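Local structure of lipoprotein (Bacteroides fragilis, 3RWX) at residues 125-128 with 129-133; 216-219 with 220-224. The protein is of unknown function but, with two calycin-like beta-barrel domains, is probably a lipoprotein of the bacterial outer membrane. One frame throughout, in Å; residues are numbered along the deposited sequence. Where two conformers were deposited one is given.

Interaction 1 comes first along the chain, in the loop that leads from strand 118-124 of the four-stranded antiparallel sheet to strand 144-147 of the six-stranded one. Interaction 2 follows in the second calycin-like domain, where residues 216-224 turn the chain from strand 212-218 into strand 224-234. Their centres lie 30 Å apart and their nearest atoms about 18 Å, so the two do not touch. Interaction 1 sits about 8 Å from the centre of the chain and is partly buried, whereas interaction 2 is about 25 Å from that centre. One belongs to the link between the two sheets, the other is a surface turn of the second: independent local features of a two-sheet chain.

Interaction 1 of 2, residues 125-128 with 129-133; sequences GTLP and ISYHV
Leu-127 meets Tyr-131 because two first torsions turn them to each other: CG of Leu-127 stands anti to the backbone N (chi1 -168°), which sets CG beside the carbonyl carbon, where both methyls can meet the tyrosine, while the ring of Tyr-131 leaves anti to its carbonyl carbon (chi1 -76°) and leans back over the residues before it. The setting is a short 3-10 turn, residues 129-132, in the loop that leads from strand 118-124 of the four-stranded sheet to strand 144-147 of the six-stranded sheet. Three successive backbone bonds, each spanning three residues, wind it: Tyr-131 N to Pro-128 O, His-132 N to Ile-129 O and Val-133 N to Ser-130 O. In the first of them the donor lies above the carbonyl plane of Pro-128.

The leucine and tyrosine side chains cross at about a right angle, and CD1 of Leu-127 comes to 3.7 Å from CD2 of Tyr-131. Pro-128 packs differently. The side chains of Pro-128 and Tyr-131 lie side by side, pointing the same way, with CG of Pro-128 3.8 Å from CE2 of Tyr-131. The tyrosine thus has apolar partners in two consecutive residues. Its hydroxyl is engaged by OD1 of Asp-31, and Ile-23 of strand 20-25 also touches its side chain; Tyr-21 of that strand packs on both Leu-127 and Pro-128. Tyr-131, Leu-127 and Pro-128 thus pack the start of the turn against strand 20-25. On its other branch Leu-127 reaches the imidazole of His-132, whose ring stacks with Phe-209; CD2 of Leu-127 is 4.0 Å from NE2 of His-132. Finally, Pro-128 O lies in the plane of the tyrosine ring, at its edge, 3.5 Å from CD2 of Tyr-131.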
loop_
_atom_site.group_PDB
_atom_site.type_symbol
_atom_site.label_atom_id
_atom_site.label_comp_id
_atom_site.label_asym_id
_atom_site.label_seq_id
_atom_site.Cartn_x
_atom_site.Cartn_y
_atom_site.Cartn_z
ATOM N N GLY A 125 9.710 13.244 1.792
ATOM C CA GLY A 125 8.620 13.777 0.997
ATOM C C GLY A 125 7.250 13.288 1.397
ATOM O O GLY A 125 7.063 12.714 2.458
ATOM N N THR A 126 6.274 13.511 0.531
ATOM C CA THR A 126 4.900 13.219 0.868
ATOM C C THR A 126 4.549 11.751 0.492
ATOM O O THR A 126 5.016 11.233 -0.498
ATOM C CB THR A 126 3.992 14.306 0.220
ATOM O OG1 THR A 126 4.481 14.615 -1.091
ATOM C CG2 THR A 126 4.061 15.615 1.030
ATOM N N LEU A 127 3.739 11.102 1.320
ATOM C CA LEU A 127 3.242 9.763 1.062
ATOM C C LEU A 127 2.541 9.629 -0.314
ATOM O O LEU A 127 1.660 10.386 -0.639
ATOM C CB LEU A 127 2.249 9.380 2.148
ATOM C CG LEU A 127 1.860 7.904 2.157
ATOM C CD1 LEU A 127 3.012 7.014 2.646
ATOM C CD2 LEU A 127 0.623 7.718 3.040
ATOM N N PRO A 128 2.949 8.661 -1.127
ATOM C CA PRO A 128 2.254 8.489 -2.403
ATOM C C PRO A 128 0.768 8.177 -2.269
ATOM O O PRO A 128 0.362 7.477 -1.365
ATOM C CB PRO A 128 2.972 7.306 -3.030
ATOM C CG PRO A 128 4.376 7.417 -2.487
ATOM C CD PRO A 128 4.265 8.014 -1.111
ATOM N N ILE A 129 -0.028 8.671 -3.203
ATOM C CA ILE A 129 -1.470 8.598 -3.056
ATOM C C ILE A 129 -1.934 7.139 -3.115
ATOM O O ILE A 129 -2.905 6.760 -2.453
ATOM C CB ILE A 129 -2.178 9.480 -4.091
ATOM C CG1 ILE A 129 -3.634 9.757 -3.687
ATOM C CG2 ILE A 129 -2.074 8.878 -5.507
ATOM C CD1 ILE A 129 -4.345 10.742 -4.654
ATOM N N SER A 130 -1.212 6.300 -3.850
ATOM C CA SER A 130 -1.626 4.904 -3.952
ATOM C C SER A 130 -1.674 4.171 -2.599
ATOM O O SER A 130 -2.408 3.191 -2.468
ATOM C CB SER A 130 -0.772 4.156 -4.968
ATOM O OG SER A 130 0.597 4.292 -4.648
ATOM N N TYR A 131 -0.942 4.642 -1.589
ATOM C CA TYR A 131 -1.048 4.044 -0.249
ATOM C C TYR A 131 -2.411 4.252 0.358
ATOM O O TYR A 131 -2.785 3.536 1.274
ATOM C CB TYR A 131 -0.014 4.597 0.735
ATOM C CG TYR A 131 1.381 4.052 0.509
ATOM C CD1 TYR A 131 1.749 2.814 0.989
ATOM C CD2 TYR A 131 2.316 4.768 -0.215
ATOM C CE1 TYR A 131 3.003 2.303 0.770
ATOM C CE2 TYR A 131 3.579 4.275 -0.428
ATOM C CZ TYR A 131 3.917 3.036 0.066
ATOM O OH TYR A 131 5.187 2.544 -0.159
ATOM N N HIS A 132 -3.160 5.249 -0.104
ATOM C CA HIS A 132 -4.476 5.468 0.463
ATOM C C HIS A 132 -5.532 4.512 -0.106
ATOM O O HIS A 132 -6.665 4.519 0.365
ATOM C CB HIS A 132 -4.914 6.924 0.277
ATOM C CG HIS A 132 -4.089 7.908 1.045
ATOM N ND1 HIS A 132 -4.180 8.043 2.410
ATOM C CD2 HIS A 132 -3.170 8.813 0.638
ATOM C CE1 HIS A 132 -3.337 8.974 2.815
ATOM N NE2 HIS A 132 -2.724 9.470 1.759
ATOM N N VAL A 133 -5.202 3.702 -1.105
ATOM C CA VAL A 133 -6.187 2.722 -1.591
ATOM C C VAL A 133 -5.767 1.262 -1.497
ATOM O O VAL A 133 -6.612 0.388 -1.498
ATOM C CB VAL A 133 -6.612 3.023 -3.036
ATOM C CG1 VAL A 133 -7.181 4.448 -3.110
ATOM C CG2 VAL A 133 -5.449 2.838 -3.994
#

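Interaction 2 of 2, residues 216-219 with 220-224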
loop_
_atom_site.group_PDB
_atom_site.type_symbol
_atom_site.label_atom_id
_atom_site.label_comp_id
_atom_site.label_asym_id
_atom_site.label_seq_id
_atom_site.Cartn_x
_atom_site.Cartn_y
_atom_site.Cartn_z
ATOM N N ASN A 216 -8.613 -4.844 -19.666
ATOM C CA ASN A 216 -8.245 -5.509 -20.902
ATOM C C ASN A 216 -7.281 -6.617 -20.560
ATOM O O ASN A 216 -6.080 -6.413 -20.549
ATOM C CB ASN A 216 -7.616 -4.492 -21.846
ATOM C CG ASN A 216 -7.924 -4.785 -23.280
ATOM O OD1 ASN A 216 -7.412 -5.757 -23.854
ATOM N ND2 ASN A 216 -8.779 -3.947 -23.882
ATOM N N THR A 217 -7.836 -7.775 -20.231
ATOM C CA THR A 217 -7.071 -8.865 -19.657
ATOM C C THR A 217 -7.799 -10.176 -19.938
ATOM O O THR A 217 -8.629 -10.251 -20.860
ATOM C CB THR A 217 -6.853 -8.639 -18.139
ATOM O OG1 THR A 217 -5.939 -9.607 -17.624
ATOM C CG2 THR A 217 -8.168 -8.711 -17.351
ATOM N N THR A 218 -7.459 -11.211 -19.178
ATOM C CA THR A 218 -8.122 -12.512 -19.272
ATOM C C THR A 218 -8.319 -13.017 -17.840
ATOM O O THR A 218 -7.511 -12.711 -16.973
ATOM C CB THR A 218 -7.259 -13.533 -20.077
ATOM O OG1 THR A 218 -5.959 -13.613 -19.496
ATOM C CG2 THR A 218 -7.094 -13.123 -21.552
ATOM N N ASP A 219 -9.385 -13.764 -17.575
ATOM C CA ASP A 219 -9.606 -14.241 -16.221
ATOM C C ASP A 219 -8.854 -15.544 -15.991
ATOM O O ASP A 219 -8.160 -15.998 -16.875
ATOM C CB ASP A 219 -11.112 -14.350 -15.894
ATOM C CG ASP A 219 -11.826 -15.509 -16.590
ATOM O OD1 ASP A 219 -11.220 -16.340 -17.323
ATOM O OD2 ASP A 219 -13.051 -15.582 -16.372
ATOM N N THR A 220 -9.007 -16.160 -14.822
ATOM C CA THR A 220 -8.249 -17.369 -14.501
ATOM C C THR A 220 -8.664 -18.617 -15.257
ATOM O O THR A 220 -7.972 -19.620 -15.150
ATOM C CB THR A 220 -8.208 -17.653 -12.979
ATOM O OG1 THR A 220 -9.523 -17.568 -12.436
ATOM C CG2 THR A 220 -7.319 -16.641 -12.269
ATOM N N ASN A 221 -9.773 -18.577 -16.014
ATOM C CA ASN A 221 -10.050 -19.621 -17.023
ATOM C C ASN A 221 -9.642 -19.228 -18.447
ATOM O O ASN A 221 -9.978 -19.915 -19.390
ATOM C CB ASN A 221 -11.521 -20.002 -17.082
ATOM C CG ASN A 221 -12.133 -20.160 -15.750
ATOM O OD1 ASN A 221 -13.160 -19.533 -15.462
ATOM N ND2 ASN A 221 -11.541 -20.985 -14.917
ATOM N N ASN A 222 -8.950 -18.109 -18.599
ATOM C CA ASN A 222 -8.490 -17.644 -19.904
ATOM C C ASN A 222 -9.563 -17.008 -20.778
ATOM O O ASN A 222 -9.359 -16.846 -21.985
ATOM C CB ASN A 222 -7.800 -18.776 -20.680
ATOM C CG ASN A 222 -6.423 -18.389 -21.146
ATOM O OD1 ASN A 222 -5.685 -17.696 -20.417
ATOM N ND2 ASN A 222 -6.042 -18.841 -22.349
ATOM N N THR A 223 -10.691 -16.632 -20.169
ATOM C CA THR A 223 -11.748 -15.925 -20.879
ATOM C C THR A 223 -11.319 -14.469 -20.994
ATOM O O THR A 223 -10.945 -13.869 -20.011
ATOM C CB THR A 223 -13.074 -16.001 -20.120
ATOM O OG1 THR A 223 -13.356 -17.364 -19.758
ATOM C CG2 THR A 223 -14.217 -15.429 -20.975
ATOM N N PRO A 224 -11.329 -13.900 -22.202
ATOM C CA PRO A 224 -10.998 -12.471 -22.273
ATOM C C PRO A 224 -11.990 -11.604 -21.481
ATOM O O PRO A 224 -13.169 -11.925 -21.407
ATOM C CB PRO A 224 -11.100 -12.169 -23.787
ATOM C CG PRO A 224 -10.964 -13.466 -24.458
ATOM C CD PRO A 224 -11.596 -14.465 -23.538
HETATM O O HOH W 1 -14.291 -17.604 -17.358
#
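The carboxylate of Asp-219 is gripped on both faces. Asn-221 N approaches OD1 of Asp-219 from 61° out of the plane, at 3.0 Å. Thr-223 N comes to the same OD1 from the opposite face, 44° out and 2.9 Å away. The bond to Asn-221 N makes an Asx turn. It overlies the type I beta turn from Asp-219 to Asn-222, closed by Asn-222 N to Asp-219 O at 2.8 Å. Asn-222, with its positive phi, completes the type I turn plus G1 bulge of a 3:5 hairpin, in which Asp-219 N donates to Thr-223 O at 2.9 Å. A chi1 of 72°, placing CG between the backbone N and the carbonyl carbon, folds the aspartate over the turn; OD1 accepts the amide of Asn-221 in the Asx turn and that of Thr-223, which the bulge leaves without Asp-219 O. A water bridges OD2 of Asp-219 and OG1 of Thr-223, 2.6 Å from each atom. Beyond the turn Thr-218 and Pro-224 form an antiparallel non-hydrogen-bonded pair. The hairpin joins strand 212-218, outermost in its sheet, to strand 224-234; Asp-219 OD2 also accepts from Gly-192 N, tying the turn to the segment before strand 195-196.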